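Local coordinates for protein putative phosphoribosyltransferase (Neisseria gonorrhoeae, PDB 5VOG) that binds the alarmone guanosine tetraphosphate (ppGpp) and, judging by its family, probably acts as a phosphoribosyltransferase, at residues G47-A52 against V103-V107; T67-Y71 against V112-C117; E106-R111 against H135-K141. All blocks are in the same frame, centred on the assembly; numbering follows the deposited sequence. Where two conformers were deposited one is given.

All three contacts line the ppGpp pocket, but they differ in burial. Contact 1 is fully buried near the centre of the chain, where helix 49-59 and the loop before it lie against the end of strand 101-105. Contacts 2 and 3 are only partly buried. Contact 2 sets strand 63-75 over the start of helix 112-121, and contact 3 pairs strands 107-108 and 135-137. Glu106 and Val107 belong to both contacts 1 and 3, while Phe49 of contact 1 touches Thr67 of contact 2. Contacts 1 and 2 have no direct hydrogen bond between their segments, whereas contact 3 is rich in backbone hydrogen bonds and salt bridges.

Contact 1: G47-A52 against V103-V107. With G4P (guanosine-5',3'-tetraphosphate), chain D.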
loop_
_atom_site.group_PDB
_atom_site.type_symbol
_atom_site.label_atom_id
_atom_site.label_comp_id
_atom_site.label_asym_id
_atom_site.label_seq_id
_atom_site.Cartn_x
_atom_site.Cartn_y
_atom_site.Cartn_z
ATOM N N GLY A 47 -4.428 4.717 4.216
ATOM C CA GLY A 47 -3.403 5.025 5.202
ATOM C C GLY A 47 -2.590 3.823 5.641
ATOM O O GLY A 47 -1.430 3.969 6.041
ATOM N N GLY A 48 -3.167 2.621 5.569
ATOM C CA GLY A 48 -2.455 1.440 6.025
ATOM C C GLY A 48 -1.524 0.795 5.011
ATOM O O GLY A 48 -0.768 -0.108 5.375
ATOM N N PHE A 49 -1.570 1.225 3.745
ATOM C CA PHE A 49 -0.808 0.544 2.702
ATOM C C PHE A 49 0.697 0.646 2.941
ATOM O O PHE A 49 1.420 -0.348 2.836
ATOM C CB PHE A 49 -1.168 1.117 1.327
ATOM C CG PHE A 49 -2.498 0.642 0.786
ATOM C CD1 PHE A 49 -3.073 -0.535 1.225
ATOM C CD2 PHE A 49 -3.181 1.383 -0.148
ATOM C CE1 PHE A 49 -4.310 -0.962 0.714
ATOM C CE2 PHE A 49 -4.407 0.958 -0.664
ATOM C CZ PHE A 49 -4.960 -0.215 -0.251
ATOM N N ILE A 50 1.199 1.843 3.224
ATOM C CA ILE A 50 2.648 1.984 3.370
ATOM C C ILE A 50 3.106 1.315 4.667
ATOM O O ILE A 50 4.052 0.521 4.629
ATOM C CB ILE A 50 3.084 3.456 3.259
ATOM C CG1 ILE A 50 2.749 3.972 1.848
ATOM C CG2 ILE A 50 4.574 3.578 3.536
ATOM C CD1 ILE A 50 3.155 5.400 1.578
ATOM N N PRO A 51 2.466 1.552 5.822
ATOM C CA PRO A 51 2.829 0.763 7.019
ATOM C C PRO A 51 2.798 -0.746 6.806
ATOM O O PRO A 51 3.701 -1.446 7.293
ATOM C CB PRO A 51 1.787 1.215 8.048
ATOM C CG PRO A 51 1.502 2.623 7.670
ATOM C CD PRO A 51 1.464 2.585 6.146
ATOM N N ALA A 52 1.800 -1.267 6.074
ATOM C CA ALA A 52 1.722 -2.715 5.870
ATOM C C ALA A 52 2.882 -3.226 5.022
ATOM O O ALA A 52 3.464 -4.273 5.330
ATOM C CB ALA A 52 0.383 -3.103 5.238
ATOM N N VAL A 103 -4.669 -6.828 11.232
ATOM C CA VAL A 103 -5.192 -5.617 10.606
ATOM C C VAL A 103 -4.178 -4.498 10.818
ATOM O O VAL A 103 -3.681 -4.319 11.931
ATOM C CB VAL A 103 -6.562 -5.264 11.212
ATOM C CG1 VAL A 103 -7.125 -3.984 10.624
ATOM C CG2 VAL A 103 -7.544 -6.439 11.038
ATOM N N VAL A 104 -3.858 -3.743 9.760
ATOM C CA VAL A 104 -2.802 -2.727 9.807
ATOM C C VAL A 104 -3.365 -1.375 9.378
ATOM O O VAL A 104 -4.020 -1.273 8.337
ATOM C CB VAL A 104 -1.599 -3.111 8.919
ATOM C CG1 VAL A 104 -0.547 -1.998 8.933
ATOM C CG2 VAL A 104 -1.008 -4.452 9.338
ATOM N N ASP A 105 -3.092 -0.328 10.163
ATOM C CA ASP A 105 -3.462 1.026 9.765
ATOM C C ASP A 105 -2.386 1.995 10.237
ATOM O O ASP A 105 -1.498 1.626 11.008
ATOM C CB ASP A 105 -4.847 1.413 10.297
ATOM C CG ASP A 105 -5.629 2.274 9.323
ATOM O OD1 ASP A 105 -4.999 2.965 8.498
ATOM O OD2 ASP A 105 -6.878 2.272 9.387
ATOM N N GLU A 106 -2.441 3.245 9.750
ATOM C CA GLU A 106 -1.354 4.164 10.102
ATOM C C GLU A 106 -1.596 4.914 11.413
ATOM O O GLU A 106 -0.641 5.129 12.166
ATOM C CB GLU A 106 -1.057 5.156 8.957
ATOM C CG GLU A 106 -1.708 6.545 9.016
ATOM C CD GLU A 106 -3.167 6.550 8.571
ATOM O OE1 GLU A 106 -3.893 5.590 8.879
ATOM O OE2 GLU A 106 -3.591 7.523 7.912
ATOM N N VAL A 107 -2.829 5.315 11.726
ATOM C CA VAL A 107 -3.058 6.151 12.902
ATOM C C VAL A 107 -4.312 5.700 13.635
ATOM O O VAL A 107 -5.339 5.388 13.020
ATOM C CB VAL A 107 -3.122 7.659 12.561
ATOM C CG1 VAL A 107 -4.352 8.032 11.732
ATOM C CG2 VAL A 107 -3.072 8.497 13.847
HETATM P PB G4P D . -8.920 5.167 13.446
HETATM O O1B G4P D . -10.133 4.385 13.527
HETATM O O2B G4P D . -8.513 5.886 14.752
HETATM O O3B G4P D . -7.731 4.296 12.931
HETATM O O3A G4P D . -9.033 6.273 12.303
HETATM P PA G4P D . -10.083 7.446 12.088
HETATM O O1A G4P D . -11.388 6.921 11.630
HETATM O O2A G4P D . -10.151 8.296 13.331
HETATM O "O5'" G4P D . -9.318 8.305 10.960
HETATM C "C5'" G4P D . -10.012 9.153 10.025
HETATM C "C4'" G4P D . -8.987 9.810 9.139
HETATM O "O4'" G4P D . -8.241 10.786 9.886
HETATM C "C3'" G4P D . -7.954 8.850 8.540
HETATM O "O3'" G4P D . -8.015 8.949 7.101
HETATM C "C2'" G4P D . -6.598 9.330 9.064
HETATM O "O2'" G4P D . -5.542 9.228 8.110
HETATM C "C1'" G4P D . -6.911 10.782 9.419
HETATM N N9 G4P D . -6.060 11.280 10.502
HETATM C C8 G4P D . -6.311 11.206 11.846
HETATM N N7 G4P D . -5.353 11.727 12.577
HETATM C C5 G4P D . -4.417 12.168 11.654
HETATM C C6 G4P D . -3.163 12.835 11.826
HETATM O O6 G4P D . -2.627 13.167 12.887
HETATM N N1 G4P D . -2.551 13.114 10.619
HETATM C C2 G4P D . -3.059 12.798 9.386
HETATM N N2 G4P D . -2.339 13.163 8.322
HETATM N N3 G4P D . -4.223 12.179 9.211
HETATM C C4 G4P D . -4.844 11.898 10.372
HETATM P PC G4P D . -9.062 8.142 6.233
HETATM O O1C G4P D . -10.381 8.832 6.212
HETATM O O2C G4P D . -9.079 6.759 6.825
HETATM O O3C G4P D . -8.407 8.069 4.782
HETATM P PD G4P D . -7.111 7.360 4.180
HETATM O O1D G4P D . -6.695 6.335 5.183
HETATM O O2D G4P D . -7.572 6.738 2.842
HETATM O O3D G4P D . -6.119 8.469 3.945
HETATM O O HOH W 1 -6.266 3.823 6.436
#
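Val104 gives up the most surface here. Its CB points at the first turn of the helix, and its CG1 packs 4.1 Å from Pro51 CB and 4.0 Å from Ala52 CB, an apolar seam between helix 49-59 and strand 101-105. Glu106 comes next, where the chain turns a corner: its CB lies 3.8 Å from Pro51 CG and 3.2 Å from Gly47 O. Gly47 completes the set. A CB here would fall 2.4 Å from Glu106 OE2, and one on Gly48 2.6 Å from Val104 O, so the approach, with CA atoms of Gly48 and Asp105 only 3.9 Å apart, depends on bare backbone at both positions. Asp105 OD1 accepts from Glu106 N at 2.9 Å and from a water at 2.6 Å; that water weakly accepts from Gly47 N at 3.0 Å. Gly47 N also donates to G4P O1D at 2.9 Å, and G4P O2' donates to Glu106 OE2 at 2.6 Å. The loop before helix 49-59 sits on the C-terminal end of strand 101-105, where the phosphoribosyltransferase fold has its pocket. Close packing, without a direct hydrogen bond, joins the segments, while Gly47 N and Glu106 OE2 bind ppGpp.

Contact 2: T67-Y71 against V112-C117; sequences TTAYY and VTMEFC. With G4P (guanosine-5',3'-tetraphosphate), chain D.
Extended strand 67-71 (Thr68 phi/psi -122/160) passes the first turns of helix 112-117 (about -65/-45) at an axis distance of 10.0 Å, with 126° between N-to-C directions. Thr68 and Thr113 have the nearest CA atoms, 7.5 Å apart. Thr68 (chi1 p) points its CB at the helix; Tyr70 starts sideways (chi1 m, chi2 -101°) and brings its hydroxyl in. Val112 (chi1 t) opens the helix, its CB 3.4 Å from Tyr70 OH and its CG1 4.3 Å from Tyr70 CZ. Thr113 (chi1 m) sets CG2 3.3 Å from Thr68 OG1. Its OG1 donates to G4P O1A at 2.7 Å, as does Tyr70 OH at 2.6 Å, while Thr113 N reaches O1A at 3.3 Å. A water bonded to Thr68 OG1 (2.8 Å) donates to Thr113 OG1 (2.9 Å) and to G4P O2C (3.0 Å), linking both segments to the 3'-diphosphate. Met114 N donates to G4P O1B at 2.9 Å. Phe116 (chi1 t, chi2 90°), its N bonded to Val112 O at 3.2 Å, sets CE2 4.2 Å from Thr68 CG2. Cys117 (chi1 m; N to Thr113 O 2.9 Å) brings SG within 3.7 Å of Thr68 CG2; Ile44 of strand 40-45 touches both Thr68 and Cys117. The 5'-diphosphate of ppGpp is thus held by amides and a threonine hydroxyl at a helix N terminus, consistent with the 5'-phosphate site of type I phosphoribosyltransferases.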
loop_
_atom_site.group_PDB
_atom_site.type_symbol
_atom_site.label_atom_id
_atom_site.label_comp_id
_atom_site.label_asym_id
_atom_site.label_seq_id
_atom_site.Cartn_x
_atom_site.Cartn_y
_atom_site.Cartn_z
ATOM N N THR A 67 -10.492 -1.097 1.924
ATOM C CA THR A 67 -10.410 0.356 2.032
ATOM C C THR A 67 -11.731 0.886 2.562
ATOM O O THR A 67 -12.806 0.414 2.178
ATOM C CB THR A 67 -10.058 1.044 0.689
ATOM O OG1 THR A 67 -8.691 0.784 0.358
ATOM C CG2 THR A 67 -10.245 2.570 0.777
ATOM N N THR A 68 -11.638 1.862 3.456
ATOM C CA THR A 68 -12.790 2.576 3.972
ATOM C C THR A 68 -12.625 4.060 3.687
ATOM O O THR A 68 -11.515 4.549 3.464
ATOM C CB THR A 68 -12.946 2.376 5.486
ATOM O OG1 THR A 68 -11.732 2.783 6.134
ATOM C CG2 THR A 68 -13.224 0.922 5.803
ATOM N N ALA A 69 -13.742 4.778 3.723
ATOM C CA ALA A 69 -13.712 6.227 3.614
ATOM C C ALA A 69 -14.905 6.789 4.365
ATOM O O ALA A 69 -15.884 6.087 4.625
ATOM C CB ALA A 69 -13.721 6.688 2.149
ATOM N N TYR A 70 -14.805 8.059 4.741
ATOM C CA TYR A 70 -15.941 8.750 5.325
ATOM C C TYR A 70 -16.790 9.360 4.220
ATOM O O TYR A 70 -16.266 9.861 3.218
ATOM C CB TYR A 70 -15.481 9.830 6.302
ATOM C CG TYR A 70 -15.035 9.306 7.656
ATOM C CD1 TYR A 70 -15.874 9.382 8.759
ATOM C CD2 TYR A 70 -13.772 8.754 7.834
ATOM C CE1 TYR A 70 -15.466 8.927 10.001
ATOM C CE2 TYR A 70 -13.353 8.290 9.080
ATOM C CZ TYR A 70 -14.207 8.383 10.157
ATOM O OH TYR A 70 -13.812 7.933 11.398
ATOM N N TYR A 71 -18.107 9.291 4.398
ATOM C CA TYR A 71 -19.072 9.822 3.447
ATOM C C TYR A 71 -20.095 10.665 4.191
ATOM O O TYR A 71 -20.346 10.453 5.379
ATOM C CB TYR A 71 -19.796 8.698 2.680
ATOM C CG TYR A 71 -18.931 7.912 1.716
ATOM C CD1 TYR A 71 -18.878 8.251 0.371
ATOM C CD2 TYR A 71 -18.186 6.821 2.146
ATOM C CE1 TYR A 71 -18.096 7.536 -0.519
ATOM C CE2 TYR A 71 -17.400 6.099 1.265
ATOM C CZ TYR A 71 -17.361 6.460 -0.065
ATOM O OH TYR A 71 -16.583 5.747 -0.945
ATOM N N VAL A 112 -12.930 5.138 15.182
ATOM C CA VAL A 112 -14.190 4.867 14.497
ATOM C C VAL A 112 -13.970 3.925 13.314
ATOM O O VAL A 112 -14.733 2.971 13.123
ATOM C CB VAL A 112 -14.870 6.189 14.091
ATOM C CG1 VAL A 112 -16.062 5.937 13.185
ATOM C CG2 VAL A 112 -15.329 6.935 15.355
ATOM N N THR A 113 -12.913 4.143 12.521
ATOM C CA THR A 113 -12.652 3.214 11.421
ATOM C C THR A 113 -12.228 1.859 11.955
ATOM O O THR A 113 -12.664 0.813 11.450
ATOM C CB THR A 113 -11.567 3.757 10.493
ATOM O OG1 THR A 113 -12.019 4.970 9.893
ATOM C CG2 THR A 113 -11.233 2.736 9.383
ATOM N N MET A 114 -11.362 1.866 12.971
ATOM C CA MET A 114 -10.852 0.622 13.529
ATOM C C MET A 114 -11.986 -0.248 14.060
ATOM O O MET A 114 -12.043 -1.451 13.779
ATOM C CB MET A 114 -9.844 0.937 14.629
ATOM C CG MET A 114 -9.075 -0.266 15.128
ATOM S SD MET A 114 -8.013 0.204 16.509
ATOM C CE MET A 114 -6.915 1.339 15.668
ATOM N N GLU A 115 -12.905 0.348 14.831
ATOM C CA GLU A 115 -14.036 -0.419 15.345
ATOM C C GLU A 115 -14.884 -0.979 14.212
ATOM O O GLU A 115 -15.302 -2.142 14.255
ATOM C CB GLU A 115 -14.906 0.440 16.266
ATOM C CG GLU A 115 -16.153 -0.319 16.742
ATOM C CD GLU A 115 -17.163 0.527 17.509
ATOM O OE1 GLU A 115 -16.773 1.441 18.253
ATOM O OE2 GLU A 115 -18.375 0.258 17.368
ATOM N N PHE A 116 -15.150 -0.159 13.191
ATOM C CA PHE A 116 -15.956 -0.604 12.060
ATOM C C PHE A 116 -15.317 -1.811 11.383
ATOM O O PHE A 116 -15.982 -2.825 11.128
ATOM C CB PHE A 116 -16.126 0.557 11.072
ATOM C CG PHE A 116 -16.841 0.191 9.798
ATOM C CD1 PHE A 116 -18.217 0.303 9.697
ATOM C CD2 PHE A 116 -16.133 -0.231 8.684
ATOM C CE1 PHE A 116 -18.869 -0.022 8.519
ATOM C CE2 PHE A 116 -16.787 -0.560 7.507
ATOM C CZ PHE A 116 -18.145 -0.451 7.419
ATOM N N CYS A 117 -14.016 -1.725 11.101
ATOM C CA CYS A 117 -13.363 -2.806 10.374
ATOM C C CYS A 117 -13.247 -4.062 11.223
ATOM O O CYS A 117 -13.427 -5.173 10.714
ATOM C CB CYS A 117 -11.983 -2.367 9.902
ATOM S SG CYS A 117 -12.018 -1.140 8.583
HETATM P PB G4P D . -8.920 5.167 13.446
HETATM O O1B G4P D . -10.133 4.385 13.527
HETATM O O2B G4P D . -8.513 5.886 14.752
HETATM O O3B G4P D . -7.731 4.296 12.931
HETATM O O3A G4P D . -9.033 6.273 12.303
HETATM P PA G4P D . -10.083 7.446 12.088
HETATM O O1A G4P D . -11.388 6.921 11.630
HETATM O O2A G4P D . -10.151 8.296 13.331
HETATM O "O5'" G4P D . -9.318 8.305 10.960
HETATM C "C5'" G4P D . -10.012 9.153 10.025
HETATM C "C4'" G4P D . -8.987 9.810 9.139
HETATM O "O4'" G4P D . -8.241 10.786 9.886
HETATM C "C3'" G4P D . -7.954 8.850 8.540
HETATM O "O3'" G4P D . -8.015 8.949 7.101
HETATM C "C2'" G4P D . -6.598 9.330 9.064
HETATM O "O2'" G4P D . -5.542 9.228 8.110
HETATM C "C1'" G4P D . -6.911 10.782 9.419
HETATM N N9 G4P D . -6.060 11.280 10.502
HETATM C C8 G4P D . -6.311 11.206 11.846
HETATM N N7 G4P D . -5.353 11.727 12.577
HETATM C C5 G4P D . -4.417 12.168 11.654
HETATM C C6 G4P D . -3.163 12.835 11.826
HETATM O O6 G4P D . -2.627 13.167 12.887
HETATM N N1 G4P D . -2.551 13.114 10.619
HETATM C C2 G4P D . -3.059 12.798 9.386
HETATM N N2 G4P D . -2.339 13.163 8.322
HETATM N N3 G4P D . -4.223 12.179 9.211
HETATM C C4 G4P D . -4.844 11.898 10.372
HETATM P PC G4P D . -9.062 8.142 6.233
HETATM O O1C G4P D . -10.381 8.832 6.212
HETATM O O2C G4P D . -9.079 6.759 6.825
HETATM O O3C G4P D . -8.407 8.069 4.782
HETATM P PD G4P D . -7.111 7.360 4.180
HETATM O O1D G4P D . -6.695 6.335 5.183
HETATM O O2D G4P D . -7.572 6.738 2.842
HETATM O O3D G4P D . -6.119 8.469 3.945
HETATM O O HOH W 2 -11.718 5.370 7.072
#

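Contact 3: E106-R111 against H135-K141; sequences EVDDSR and HEKIKAK. With G4P (guanosine-5',3'-tetraphosphate), chain D.
Strands 107-108 and 135-137 pair in parallel, Val107 beside His135 and Asp108 beside Glu136, with CA atoms 4.8 and 4.7 Å apart. His135 N donates to Glu106 O (2.9 Å), Asp108 N to His135 O (2.8 Å) and Lys137 N to Asp108 O (3.0 Å). Lys141 NZ bonds Asp108 OD1 (2.7 Å), Asp109 O (2.9 Å) and Lys137 O (2.8 Å). Asp108 OD2 bonds Tyr151 OH and salt-bridges Arg111 NE (2.9 Å) and NH2 (3.0 Å). Arg111 NH2 forms a long salt bridge with Glu136 OE2 (3.6 Å), a water beside them bonding both; Ser153 takes Glu136 OE1. Asp109 OD1 salt-bridges Lys137 NZ (3.0 Å) and Lys139 NZ (2.8 Å, shared with Asp159). Lys137 (m, t, t, t) also gives NZ to G4P O6 (2.8 Å) and N7 (3.2 Å). Asp109 N (2.6 Å) and Arg111 N (2.8 Å; phi +67°) bind G4P O2B; Ser110 N (3.0 Å) and OG (2.6 Å) bind G4P O2A. This is consistent with the PRPP loop of type I phosphoribosyltransferases, Lys137 reading the 6-oxopurine edge.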
loop_
_atom_site.group_PDB
_atom_site.type_symbol
_atom_site.label_atom_id
_atom_site.label_comp_id
_atom_site.label_asym_id
_atom_site.label_seq_id
_atom_site.Cartn_x
_atom_site.Cartn_y
_atom_site.Cartn_z
ATOM N N GLU A 106 -2.441 3.245 9.750
ATOM C CA GLU A 106 -1.354 4.164 10.102
ATOM C C GLU A 106 -1.596 4.914 11.413
ATOM O O GLU A 106 -0.641 5.129 12.166
ATOM C CB GLU A 106 -1.057 5.156 8.957
ATOM C CG GLU A 106 -1.708 6.545 9.016
ATOM C CD GLU A 106 -3.167 6.550 8.571
ATOM O OE1 GLU A 106 -3.893 5.590 8.879
ATOM O OE2 GLU A 106 -3.591 7.523 7.912
ATOM N N VAL A 107 -2.829 5.315 11.726
ATOM C CA VAL A 107 -3.058 6.151 12.902
ATOM C C VAL A 107 -4.312 5.700 13.635
ATOM O O VAL A 107 -5.339 5.388 13.020
ATOM C CB VAL A 107 -3.122 7.659 12.561
ATOM C CG1 VAL A 107 -4.352 8.032 11.732
ATOM C CG2 VAL A 107 -3.072 8.497 13.847
ATOM N N ASP A 108 -4.191 5.613 14.960
ATOM C CA ASP A 108 -5.285 5.408 15.901
ATOM C C ASP A 108 -5.624 6.793 16.448
ATOM O O ASP A 108 -4.940 7.313 17.340
ATOM C CB ASP A 108 -4.844 4.427 16.987
ATOM C CG ASP A 108 -5.881 4.212 18.068
ATOM O OD1 ASP A 108 -6.821 5.018 18.208
ATOM O OD2 ASP A 108 -5.722 3.217 18.806
ATOM N N ASP A 109 -6.661 7.402 15.876
ATOM C CA ASP A 109 -7.091 8.746 16.242
ATOM C C ASP A 109 -8.416 8.681 16.991
ATOM O O ASP A 109 -8.443 8.863 18.210
ATOM C CB ASP A 109 -7.200 9.625 14.991
ATOM C CG ASP A 109 -7.506 11.072 15.314
ATOM O OD1 ASP A 109 -6.728 11.688 16.064
ATOM O OD2 ASP A 109 -8.509 11.607 14.794
ATOM N N SER A 110 -9.523 8.402 16.299
ATOM C CA SER A 110 -10.827 8.289 16.948
ATOM C C SER A 110 -11.261 6.852 17.201
ATOM O O SER A 110 -12.190 6.633 17.982
ATOM C CB SER A 110 -11.911 8.970 16.101
ATOM O OG SER A 110 -12.235 8.172 14.960
ATOM N N ARG A 111 -10.634 5.881 16.539
ATOM C CA ARG A 111 -10.987 4.461 16.531
ATOM C C ARG A 111 -12.312 4.159 15.848
ATOM O O ARG A 111 -12.768 3.010 15.898
ATOM C CB ARG A 111 -11.004 3.853 17.936
ATOM C CG ARG A 111 -9.637 3.570 18.437
ATOM C CD ARG A 111 -9.608 3.047 19.861
ATOM N NE ARG A 111 -8.215 2.973 20.250
ATOM C CZ ARG A 111 -7.777 2.765 21.481
ATOM N NH1 ARG A 111 -8.635 2.599 22.484
ATOM N NH2 ARG A 111 -6.472 2.723 21.705
ATOM N N HIS A 135 0.924 4.717 14.614
ATOM C CA HIS A 135 0.867 5.779 15.612
ATOM C C HIS A 135 -0.423 5.685 16.405
ATOM O O HIS A 135 -1.513 5.657 15.820
ATOM C CB HIS A 135 0.940 7.148 14.943
ATOM C CG HIS A 135 2.241 7.410 14.269
ATOM N ND1 HIS A 135 2.327 7.959 13.007
ATOM C CD2 HIS A 135 3.513 7.222 14.692
ATOM C CE1 HIS A 135 3.600 8.090 12.680
ATOM N NE2 HIS A 135 4.339 7.656 13.688
ATOM N N GLU A 136 -0.298 5.680 17.733
ATOM C CA GLU A 136 -1.436 5.684 18.647
ATOM C C GLU A 136 -1.504 7.041 19.339
ATOM O O GLU A 136 -0.652 7.357 20.175
ATOM C CB GLU A 136 -1.312 4.563 19.675
ATOM C CG GLU A 136 -2.402 4.606 20.729
ATOM C CD GLU A 136 -2.216 3.566 21.817
ATOM O OE1 GLU A 136 -1.201 2.833 21.806
ATOM O OE2 GLU A 136 -3.099 3.481 22.692
ATOM N N LYS A 137 -2.522 7.834 19.009
ATOM C CA LYS A 137 -2.707 9.119 19.672
ATOM C C LYS A 137 -3.400 8.937 21.016
ATOM O O LYS A 137 -4.405 8.226 21.121
ATOM C CB LYS A 137 -3.527 10.064 18.810
ATOM C CG LYS A 137 -2.849 10.526 17.549
ATOM C CD LYS A 137 -3.786 11.519 16.900
ATOM C CE LYS A 137 -3.228 12.142 15.687
ATOM N NZ LYS A 137 -4.199 13.147 15.186
ATOM N N ILE A 138 -2.872 9.606 22.036
ATOM C CA ILE A 138 -3.431 9.558 23.385
ATOM C C ILE A 138 -4.507 10.635 23.481
ATOM O O ILE A 138 -4.211 11.825 23.587
ATOM C CB ILE A 138 -2.353 9.735 24.450
ATOM C CG1 ILE A 138 -1.275 8.661 24.281
ATOM C CG2 ILE A 138 -2.997 9.695 25.831
ATOM C CD1 ILE A 138 -1.823 7.251 24.088
ATOM N N LYS A 139 -5.764 10.208 23.447
ATOM C CA LYS A 139 -6.905 11.111 23.373
ATOM C C LYS A 139 -8.159 10.283 23.607
ATOM O O LYS A 139 -8.114 9.051 23.643
ATOM C CB LYS A 139 -6.967 11.845 22.028
ATOM C CG LYS A 139 -7.065 10.918 20.820
ATOM C CD LYS A 139 -6.844 11.666 19.505
ATOM C CE LYS A 139 -7.985 12.622 19.200
ATOM N NZ LYS A 139 -7.696 13.488 18.015
ATOM N N ALA A 140 -9.281 10.974 23.781
ATOM C CA ALA A 140 -10.553 10.277 23.892
ATOM C C ALA A 140 -10.884 9.587 22.576
ATOM O O ALA A 140 -10.501 10.042 21.493
ATOM C CB ALA A 140 -11.676 11.240 24.280
ATOM N N LYS A 141 -11.596 8.474 22.685
ATOM C CA LYS A 141 -11.874 7.605 21.548
ATOM C C LYS A 141 -13.378 7.447 21.392
ATOM O O LYS A 141 -14.081 7.117 22.352
ATOM C CB LYS A 141 -11.208 6.239 21.734
ATOM C CG LYS A 141 -9.703 6.314 21.985
ATOM C CD LYS A 141 -8.939 6.808 20.748
ATOM C CE LYS A 141 -7.446 6.882 21.012
ATOM N NZ LYS A 141 -6.684 7.218 19.764
HETATM P PB G4P D . -8.920 5.167 13.446
HETATM O O1B G4P D . -10.133 4.385 13.527
HETATM O O2B G4P D . -8.513 5.886 14.752
HETATM O O3B G4P D . -7.731 4.296 12.931
HETATM O O3A G4P D . -9.033 6.273 12.303
HETATM P PA G4P D . -10.083 7.446 12.088
HETATM O O1A G4P D . -11.388 6.921 11.630
HETATM O O2A G4P D . -10.151 8.296 13.331
HETATM O "O5'" G4P D . -9.318 8.305 10.960
HETATM C "C5'" G4P D . -10.012 9.153 10.025
HETATM C "C4'" G4P D . -8.987 9.810 9.139
HETATM O "O4'" G4P D . -8.241 10.786 9.886
HETATM C "C3'" G4P D . -7.954 8.850 8.540
HETATM O "O3'" G4P D . -8.015 8.949 7.101
HETATM C "C2'" G4P D . -6.598 9.330 9.064
HETATM O "O2'" G4P D . -5.542 9.228 8.110
HETATM C "C1'" G4P D . -6.911 10.782 9.419
HETATM N N9 G4P D . -6.060 11.280 10.502
HETATM C C8 G4P D . -6.311 11.206 11.846
HETATM N N7 G4P D . -5.353 11.727 12.577
HETATM C C5 G4P D . -4.417 12.168 11.654
HETATM C C6 G4P D . -3.163 12.835 11.826
HETATM O O6 G4P D . -2.627 13.167 12.887
HETATM N N1 G4P D . -2.551 13.114 10.619
HETATM C C2 G4P D . -3.059 12.798 9.386
HETATM N N2 G4P D . -2.339 13.163 8.322
HETATM N N3 G4P D . -4.223 12.179 9.211
HETATM C C4 G4P D . -4.844 11.898 10.372
HETATM P PC G4P D . -9.062 8.142 6.233
HETATM O O1C G4P D . -10.381 8.832 6.212
HETATM O O2C G4P D . -9.079 6.759 6.825
HETATM O O3C G4P D . -8.407 8.069 4.782
HETATM P PD G4P D . -7.111 7.360 4.180
HETATM O O1D G4P D . -6.695 6.335 5.183
HETATM O O2D G4P D . -7.572 6.738 2.842
HETATM O O3D G4P D . -6.119 8.469 3.945
HETATM O O HOH W 3 -4.438 1.237 23.623
#